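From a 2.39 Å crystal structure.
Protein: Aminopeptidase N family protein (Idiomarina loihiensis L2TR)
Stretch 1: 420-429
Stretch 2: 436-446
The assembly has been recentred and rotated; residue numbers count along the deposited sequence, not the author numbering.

Stretch 1 (420-429) ADDTVINWLN
Stretch 2, residues 436-446: ISDFLKDALYN

Two helices of one chain, 423-429 and 437-445, pack side by side in nearly antiparallel fashion: their N-to-C directions differ by 167° and their axes approach to 10.4 Å. The register is set where the first helix ends and the second begins, with the CA atoms of Asn429 and Ser437 6.2 Å apart. From there the two helices run back past each other, so later residues of stretch 2 meet earlier residues of stretch 1. The contact buries 369 Å² in total and contains no clear hydrogen bond across it; packing is chiefly apolar.

Ile436 (phi/psi -129/9) occupies the N-cap position, and its O accepts from Leu440 N at 2.9 Å. Its CA-to-CB bond points sideways, but chi1 47° (p) and chi2 72° (p) bring the side-chain end nearer, placing CD1 3.7 Å from CB of Leu428 (chi1 m, chi2 t).

Ser437 (-49/-59, chi1 t) opens the helix. Asn429 starts sideways, but with chi1 -76° and chi2 -17° its end comes nearer: Asn429 OD1 lies 3.1 Å from Ser437 CB. The same OD1 is 3.5 Å from Ser437 N, but the angle is too poor for a hydrogen bond. Asn429 ND2 sits 3.2 Å from Ser437 OG, a polar approach whose bonding is left open.

Asp438 points away and Phe439 is out of reach, as expected for the far side of a helix. One turn beyond Ile436, Leu440 (-61/-38; chi1 t, chi2 p) points toward stretch 1. Its CD2 lies 3.5 Å from CG1 of Ile425 and 4.3 Å from CD1 of Leu428, thus touching two buried side chains three residues apart on the facing helix.

Lys441 starts sideways and extends with chi1 -84° and chi2 to chi4 all t. Contact is made by its aliphatic portion: CG is 3.6 Å from CD1 of Ile425. Ile425, itself t/t and pointing toward stretch 2, loses 87 Å² to the contact, more than any other residue; its CD1 also lies 4.0 Å from Ser437 O, which accepts from Lys441 N at 3.0 Å.

Asp442 and Ala443 are out of reach. Leu444 points toward stretch 1, but its nearest side-chain atom, CD2, stays 5.2 Å from Ile425 CB. Tyr445 (-116/-12; chi1 m, chi2 -72°) makes the last, loose approach, with OH 4.4 Å from Asp421 O; that hydroxyl is hydrogen-bonded elsewhere in the structure. Asn446 (-92/169) then leaves helical geometry, although its N still donates to Asp442 O at 3.0 Å.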

# COMPACT_ATOMS: atom_id res chain seq x y z
N ALA A 420 -20.49 0.74 -8.50
CA ALA A 420 -20.97 2.03 -8.01
C ALA A 420 -20.88 1.93 -6.49
O ALA A 420 -20.68 0.83 -5.96
CB ALA A 420 -22.41 2.27 -8.44
N ASP A 421 -21.03 3.05 -5.79
CA ASP A 421 -20.92 3.03 -4.34
C ASP A 421 -21.78 2.01 -3.62
O ASP A 421 -21.36 1.44 -2.62
CB ASP A 421 -21.20 4.42 -3.76
CG ASP A 421 -20.22 5.46 -4.25
OD1 ASP A 421 -19.18 5.08 -4.81
OD2 ASP A 421 -20.50 6.67 -4.06
N ASP A 422 -22.98 1.76 -4.13
CA ASP A 422 -23.89 0.81 -3.48
C ASP A 422 -23.98 -0.57 -4.13
O ASP A 422 -24.73 -1.43 -3.66
CB ASP A 422 -25.30 1.43 -3.40
CG ASP A 422 -25.95 1.58 -4.76
OD1 ASP A 422 -25.25 1.92 -5.74
OD2 ASP A 422 -27.18 1.36 -4.85
N THR A 423 -23.20 -0.79 -5.18
CA THR A 423 -23.21 -2.08 -5.88
C THR A 423 -23.02 -3.30 -4.99
O THR A 423 -23.83 -4.23 -5.03
CB THR A 423 -22.12 -2.12 -6.98
OG1 THR A 423 -22.40 -1.13 -7.97
CG2 THR A 423 -22.08 -3.51 -7.63
N VAL A 424 -21.96 -3.31 -4.19
CA VAL A 424 -21.68 -4.46 -3.33
C VAL A 424 -22.76 -4.75 -2.29
O VAL A 424 -23.16 -5.91 -2.12
CB VAL A 424 -20.31 -4.30 -2.62
CG1 VAL A 424 -20.08 -5.45 -1.64
CG2 VAL A 424 -19.20 -4.29 -3.66
N ILE A 425 -23.26 -3.73 -1.59
CA ILE A 425 -24.29 -3.99 -0.59
C ILE A 425 -25.59 -4.48 -1.26
O ILE A 425 -26.21 -5.44 -0.78
CB ILE A 425 -24.59 -2.73 0.28
CG1 ILE A 425 -25.43 -3.15 1.49
CG2 ILE A 425 -25.31 -1.67 -0.53
CD1 ILE A 425 -25.72 -2.01 2.46
N ASN A 426 -25.98 -3.84 -2.36
CA ASN A 426 -27.18 -4.26 -3.08
C ASN A 426 -27.01 -5.67 -3.62
O ASN A 426 -27.94 -6.48 -3.58
CB ASN A 426 -27.48 -3.30 -4.22
CG ASN A 426 -27.96 -1.95 -3.74
OD1 ASN A 426 -28.15 -1.03 -4.53
ND2 ASN A 426 -28.16 -1.82 -2.43
N TRP A 427 -25.81 -5.98 -4.10
CA TRP A 427 -25.51 -7.30 -4.64
C TRP A 427 -25.72 -8.35 -3.55
O TRP A 427 -26.18 -9.46 -3.81
CB TRP A 427 -24.06 -7.36 -5.14
CG TRP A 427 -23.73 -8.60 -5.90
CD1 TRP A 427 -23.91 -8.81 -7.23
CD2 TRP A 427 -23.20 -9.82 -5.37
NE1 TRP A 427 -23.51 -10.09 -7.57
CE2 TRP A 427 -23.07 -10.72 -6.44
CE3 TRP A 427 -22.81 -10.23 -4.08
CZ2 TRP A 427 -22.57 -12.02 -6.27
CZ3 TRP A 427 -22.31 -11.52 -3.92
CH2 TRP A 427 -22.19 -12.40 -5.01
N LEU A 428 -25.38 -8.00 -2.31
CA LEU A 428 -25.54 -8.92 -1.20
C LEU A 428 -27.00 -8.93 -0.72
O LEU A 428 -27.50 -9.98 -0.30
CB LEU A 428 -24.60 -8.53 -0.05
CG LEU A 428 -23.11 -8.76 -0.32
CD1 LEU A 428 -22.26 -7.97 0.68
CD2 LEU A 428 -22.81 -10.24 -0.25
N ASN A 429 -27.67 -7.79 -0.79
CA ASN A 429 -29.06 -7.71 -0.35
C ASN A 429 -30.03 -8.42 -1.30
O ASN A 429 -31.19 -8.66 -0.95
CB ASN A 429 -29.49 -6.25 -0.18
CG ASN A 429 -28.94 -5.62 1.09
OD1 ASN A 429 -28.50 -6.33 2.00
ND2 ASN A 429 -28.97 -4.29 1.16
N ILE A 436 -27.31 -9.00 5.29
CA ILE A 436 -26.24 -8.33 6.02
C ILE A 436 -26.40 -6.82 5.88
O ILE A 436 -25.53 -6.05 6.29
CB ILE A 436 -24.83 -8.75 5.49
CG1 ILE A 436 -24.79 -8.69 3.96
CG2 ILE A 436 -24.49 -10.16 5.96
CD1 ILE A 436 -24.78 -7.29 3.39
N SER A 437 -27.53 -6.40 5.32
CA SER A 437 -27.84 -5.00 5.08
C SER A 437 -27.65 -4.04 6.26
O SER A 437 -26.87 -3.08 6.16
CB SER A 437 -29.27 -4.85 4.56
OG SER A 437 -29.54 -3.50 4.21
N ASP A 438 -28.35 -4.28 7.36
CA ASP A 438 -28.22 -3.38 8.51
C ASP A 438 -26.79 -3.30 9.00
O ASP A 438 -26.29 -2.22 9.31
CB ASP A 438 -29.14 -3.81 9.66
CG ASP A 438 -30.61 -3.58 9.34
OD1 ASP A 438 -30.90 -2.66 8.55
OD2 ASP A 438 -31.46 -4.30 9.89
N PHE A 439 -26.12 -4.44 9.07
CA PHE A 439 -24.75 -4.46 9.54
C PHE A 439 -23.82 -3.63 8.65
O PHE A 439 -23.10 -2.76 9.14
CB PHE A 439 -24.21 -5.88 9.59
CG PHE A 439 -22.72 -5.95 9.49
CD1 PHE A 439 -21.92 -5.60 10.57
CD2 PHE A 439 -22.12 -6.30 8.29
CE1 PHE A 439 -20.53 -5.58 10.45
CE2 PHE A 439 -20.73 -6.29 8.15
CZ PHE A 439 -19.93 -5.93 9.23
N LEU A 440 -23.82 -3.93 7.36
CA LEU A 440 -22.95 -3.25 6.41
C LEU A 440 -23.20 -1.74 6.31
O LEU A 440 -22.25 -0.97 6.18
CB LEU A 440 -23.07 -3.90 5.02
CG LEU A 440 -21.96 -3.53 4.02
CD1 LEU A 440 -20.62 -4.02 4.54
CD2 LEU A 440 -22.24 -4.15 2.67
N LYS A 441 -24.46 -1.32 6.39
CA LYS A 441 -24.77 0.11 6.34
C LYS A 441 -24.18 0.84 7.55
O LYS A 441 -23.69 1.96 7.44
CB LYS A 441 -26.28 0.36 6.29
CG LYS A 441 -26.89 0.28 4.91
CD LYS A 441 -28.36 0.66 4.98
CE LYS A 441 -29.06 0.44 3.65
NZ LYS A 441 -30.52 0.69 3.77
N ASP A 442 -24.25 0.20 8.72
CA ASP A 442 -23.71 0.81 9.93
C ASP A 442 -22.19 0.79 9.87
O ASP A 442 -21.53 1.75 10.26
CB ASP A 442 -24.18 0.07 11.19
CG ASP A 442 -25.68 0.21 11.43
OD1 ASP A 442 -26.27 1.21 10.95
OD2 ASP A 442 -26.26 -0.66 12.10
N ALA A 443 -21.64 -0.31 9.36
CA ALA A 443 -20.20 -0.47 9.23
C ALA A 443 -19.63 0.56 8.26
O ALA A 443 -18.53 1.07 8.45
CB ALA A 443 -19.87 -1.88 8.75
N LEU A 444 -20.42 0.86 7.23
CA LEU A 444 -20.02 1.78 6.18
C LEU A 444 -20.28 3.27 6.41
O LEU A 444 -19.45 4.11 6.03
CB LEU A 444 -20.70 1.37 4.87
CG LEU A 444 -19.94 0.57 3.80
CD1 LEU A 444 -19.19 -0.60 4.40
CD2 LEU A 444 -20.95 0.09 2.77
N TYR A 445 -21.40 3.61 7.04
CA TYR A 445 -21.74 5.02 7.22
C TYR A 445 -21.80 5.55 8.65
O TYR A 445 -21.88 6.76 8.86
CB TYR A 445 -23.04 5.31 6.48
CG TYR A 445 -22.96 4.90 5.02
CD1 TYR A 445 -22.18 5.64 4.12
CD2 TYR A 445 -23.58 3.75 4.55
CE1 TYR A 445 -22.02 5.23 2.79
CE2 TYR A 445 -23.43 3.32 3.22
CZ TYR A 445 -22.65 4.07 2.35
OH TYR A 445 -22.48 3.65 1.05
N ASN A 446 -21.78 4.67 9.64
CA ASN A 446 -21.80 5.13 11.03
C ASN A 446 -20.37 5.27 11.54
O ASN A 446 -19.41 4.82 10.90
CB ASN A 446 -22.57 4.15 11.93
CG ASN A 446 -24.08 4.28 11.80
OD1 ASN A 446 -24.59 5.24 11.21
ND2 ASN A 446 -24.80 3.32 12.36